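Local coordinates for protein arginyl-trna synthetase (Thermus thermophilus, PDB 1IQ0) that probably joins L-arginine to its cognate tRNA(Arg) at the expense of ATP, as a monomeric class I aminoacyl-tRNA synthetase, at residues L507-F512 with Q574-T579. Numbering follows the deposited sequence.
Sequences LDLLDF and QRTLAT
Phe512 and Thr576 meet inside the helical DALR anticodon-binding domain of this class I synthetase, and they illustrate how a threonine can serve two chemistries at once, its methyl packing on an aromatic ring while its hydroxyl binds water. A type I beta turn from Leu509 to Phe512 links helix 500-509 to helix 512-522 and brings the ring against helix 562-583. The tight part of the contact is a CH-pi interaction: Thr576 CG2 lies over one face of the Phe512 ring, 3.9 Å from its centroid and 25° off the ring normal. The methyl is displaced toward the rim, nearest CG and CD1, with Thr576 CG2 to Phe512 CG at 3.6 Å. Phe512 CG is anti to the backbone N (chi1 173°), which carries the ring out from the turn toward the threonine. Leu509 packs from the first residue of the turn, its CD2 lying 3.6 Å from Thr576 OG1 and 3.9 Å from Thr576 CB. With an alanine in place of Phe512, the methyl of Thr576 would probably lose its aromatic platform and a gap would open between turn and helix.

The looser side lies at the far end of the ring, where the CG2 of Thr579, a partly exposed residue, stands oblique to the ring, 3.9 Å from Phe512 CZ. Its hydroxyl hydrogen-bonds to Lys95 NZ, and the Phe512 side chain also rests against Lys95. No direct hydrogen bond joins the two segments; a water supplies the polar link instead. Thr576 OG1, itself bonded to Ser572 O one helical turn earlier, accepts from this water at 2.9 Å, and the same water donates to Leu509 O at 3.1 Å.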
ATOM      1  N   LEU A 507      19.617   4.194  17.594  1.00 19.58           N
ATOM      2  CA  LEU A 507      18.342   4.805  17.947  1.00 20.86           C
ATOM      3  C   LEU A 507      17.424   4.952  16.729  1.00 23.81           C
ATOM      4  O   LEU A 507      16.215   4.716  16.828  1.00 23.27           O
ATOM      5  CB  LEU A 507      18.579   6.159  18.607  1.00 23.75           C
ATOM      6  CG  LEU A 507      17.410   6.893  19.267  1.00 23.89           C
ATOM      7  CD1 LEU A 507      16.646   5.975  20.223  1.00 24.65           C
ATOM      8  CD2 LEU A 507      17.981   8.101  20.017  1.00 23.90           C
ATOM      9  N   ASP A 508      17.978   5.335  15.579  1.00 26.90           N
ATOM     10  CA  ASP A 508      17.136   5.453  14.389  1.00 25.52           C
ATOM     11  C   ASP A 508      16.609   4.076  14.007  1.00 27.10           C
ATOM     12  O   ASP A 508      15.501   3.947  13.489  1.00 27.61           O
ATOM     13  CB  ASP A 508      17.908   6.063  13.226  1.00 20.67           C
ATOM     14  CG  ASP A 508      18.176   7.533  13.434  1.00 24.93           C
ATOM     15  OD1 ASP A 508      17.326   8.194  14.066  1.00 27.48           O
ATOM     16  OD2 ASP A 508      19.224   8.023  12.969  1.00 26.17           O
ATOM     17  N   LEU A 509      17.401   3.044  14.284  1.00 21.53           N
ATOM     18  CA  LEU A 509      16.992   1.680  13.989  1.00 23.42           C
ATOM     19  C   LEU A 509      15.820   1.235  14.876  1.00 23.52           C
ATOM     20  O   LEU A 509      15.027   0.379  14.478  1.00 25.49           O
ATOM     21  CB  LEU A 509      18.175   0.730  14.174  1.00 20.74           C
ATOM     22  CG  LEU A 509      19.163   0.702  13.005  1.00 20.73           C
ATOM     23  CD1 LEU A 509      20.444  -0.017  13.416  1.00 20.37           C
ATOM     24  CD2 LEU A 509      18.509   0.006  11.817  1.00 18.52           C
ATOM     25  N   LEU A 510      15.710   1.818  16.065  1.00 23.23           N
ATOM     26  CA  LEU A 510      14.640   1.458  16.989  1.00 24.85           C
ATOM     27  C   LEU A 510      13.278   1.992  16.547  1.00 22.20           C
ATOM     28  O   LEU A 510      12.259   1.617  17.120  1.00 23.71           O
ATOM     29  CB  LEU A 510      14.933   1.968  18.407  1.00 25.36           C
ATOM     30  CG  LEU A 510      16.166   1.460  19.168  1.00 27.02           C
ATOM     31  CD1 LEU A 510      15.982   1.759  20.645  1.00 30.31           C
ATOM     32  CD2 LEU A 510      16.346  -0.024  18.979  1.00 23.97           C
ATOM     33  N   ASP A 511      13.267   2.852  15.533  1.00 25.82           N
ATOM     34  CA  ASP A 511      12.021   3.428  15.036  1.00 24.66           C
ATOM     35  C   ASP A 511      11.407   2.670  13.868  1.00 26.33           C
ATOM     36  O   ASP A 511      10.316   3.006  13.415  1.00 28.74           O
ATOM     37  CB  ASP A 511      12.237   4.882  14.616  1.00 21.80           C
ATOM     38  CG  ASP A 511      12.619   5.764  15.772  1.00 25.89           C
ATOM     39  OD1 ASP A 511      12.121   5.522  16.888  1.00 28.14           O
ATOM     40  OD2 ASP A 511      13.404   6.709  15.569  1.00 25.63           O
ATOM     41  N   PHE A 512      12.102   1.649  13.383  1.00 18.84           N
ATOM     42  CA  PHE A 512      11.620   0.870  12.250  1.00 20.57           C
ATOM     43  C   PHE A 512      10.264   0.184  12.441  1.00 21.30           C
ATOM     44  O   PHE A 512       9.371   0.306  11.600  1.00 21.66           O
ATOM     45  CB  PHE A 512      12.649  -0.188  11.873  1.00 20.44           C
ATOM     46  CG  PHE A 512      12.163  -1.154  10.829  1.00 21.50           C
ATOM     47  CD1 PHE A 512      11.869  -0.714   9.543  1.00 22.07           C
ATOM     48  CD2 PHE A 512      11.983  -2.499  11.139  1.00 22.33           C
ATOM     49  CE1 PHE A 512      11.404  -1.600   8.579  1.00 20.10           C
ATOM     50  CE2 PHE A 512      11.515  -3.395  10.181  1.00 19.28           C
ATOM     51  CZ  PHE A 512      11.225  -2.944   8.899  1.00 18.78           C
ATOM     52  N   GLN A 574      21.549  -3.017   7.313  1.00 19.51           N
ATOM     53  CA  GLN A 574      21.341  -3.600   5.992  1.00 21.99           C
ATOM     54  C   GLN A 574      20.082  -4.467   5.991  1.00 21.18           C
ATOM     55  O   GLN A 574      19.314  -4.451   5.035  1.00 22.23           O
ATOM     56  CB  GLN A 574      22.551  -4.434   5.564  1.00 25.96           C
ATOM     57  CG  GLN A 574      22.625  -5.802   6.198  1.00 33.97           C
ATOM     58  CD  GLN A 574      22.226  -6.914   5.251  1.00 35.06           C
ATOM     59  OE1 GLN A 574      21.464  -6.707   4.306  1.00 36.89           O
ATOM     60  NE2 GLN A 574      22.727  -8.114   5.516  1.00 33.74           N
ATOM     61  N   ARG A 575      19.882  -5.230   7.059  1.00 20.41           N
ATOM     62  CA  ARG A 575      18.703  -6.075   7.167  1.00 21.28           C
ATOM     63  C   ARG A 575      17.434  -5.220   7.250  1.00 22.01           C
ATOM     64  O   ARG A 575      16.419  -5.551   6.647  1.00 21.94           O
ATOM     65  CB  ARG A 575      18.799  -6.971   8.402  1.00 28.93           C
ATOM     66  CG  ARG A 575      19.743  -8.152   8.250  1.00 37.50           C
ATOM     67  CD  ARG A 575      19.837  -8.910   9.561  1.00 41.36           C
ATOM     68  NE  ARG A 575      20.638 -10.126   9.449  1.00 48.07           N
ATOM     69  CZ  ARG A 575      20.884 -10.947  10.464  1.00 51.00           C
ATOM     70  NH1 ARG A 575      20.393 -10.679  11.670  1.00 48.19           N
ATOM     71  NH2 ARG A 575      21.611 -12.041  10.276  1.00 49.95           N
ATOM     72  N   THR A 576      17.501  -4.117   7.986  1.00 22.04           N
ATOM     73  CA  THR A 576      16.342  -3.239   8.128  1.00 22.79           C
ATOM     74  C   THR A 576      15.986  -2.565   6.801  1.00 23.99           C
ATOM     75  O   THR A 576      14.808  -2.431   6.462  1.00 21.04           O
ATOM     76  CB  THR A 576      16.593  -2.165   9.207  1.00 23.77           C
ATOM     77  OG1 THR A 576      16.793  -2.814  10.469  1.00 22.39           O
ATOM     78  CG2 THR A 576      15.407  -1.214   9.315  1.00 21.29           C
ATOM     79  N   LEU A 577      16.997  -2.139   6.050  1.00 21.57           N
ATOM     80  CA  LEU A 577      16.729  -1.515   4.764  1.00 23.25           C
ATOM     81  C   LEU A 577      16.204  -2.551   3.764  1.00 24.03           C
ATOM     82  O   LEU A 577      15.303  -2.253   2.978  1.00 24.44           O
ATOM     83  CB  LEU A 577      17.987  -0.848   4.216  1.00 16.81           C
ATOM     84  CG  LEU A 577      18.456   0.393   4.972  1.00 17.32           C
ATOM     85  CD1 LEU A 577      19.662   0.976   4.258  1.00 16.24           C
ATOM     86  CD2 LEU A 577      17.315   1.430   5.044  1.00 14.73           C
ATOM     87  N   ALA A 578      16.757  -3.765   3.801  1.00 19.32           N
ATOM     88  CA  ALA A 578      16.326  -4.832   2.892  1.00 20.95           C
ATOM     89  C   ALA A 578      14.869  -5.202   3.157  1.00 21.83           C
ATOM     90  O   ALA A 578      14.075  -5.331   2.231  1.00 23.01           O
ATOM     91  CB  ALA A 578      17.219  -6.080   3.056  1.00 14.86           C
ATOM     92  N   THR A 579      14.530  -5.373   4.431  1.00 19.11           N
ATOM     93  CA  THR A 579      13.170  -5.717   4.831  1.00 20.28           C
ATOM     94  C   THR A 579      12.207  -4.579   4.494  1.00 20.85           C
ATOM     95  O   THR A 579      11.157  -4.805   3.895  1.00 22.10           O
ATOM     96  CB  THR A 579      13.115  -6.031   6.341  1.00 22.51           C
ATOM     97  OG1 THR A 579      13.873  -7.222   6.590  1.00 20.67           O
ATOM     98  CG2 THR A 579      11.669  -6.245   6.812  1.00 21.24           C
TER
HETATM   99  O   HOH W   1      15.774  -2.281  13.171  1.00 31.68           O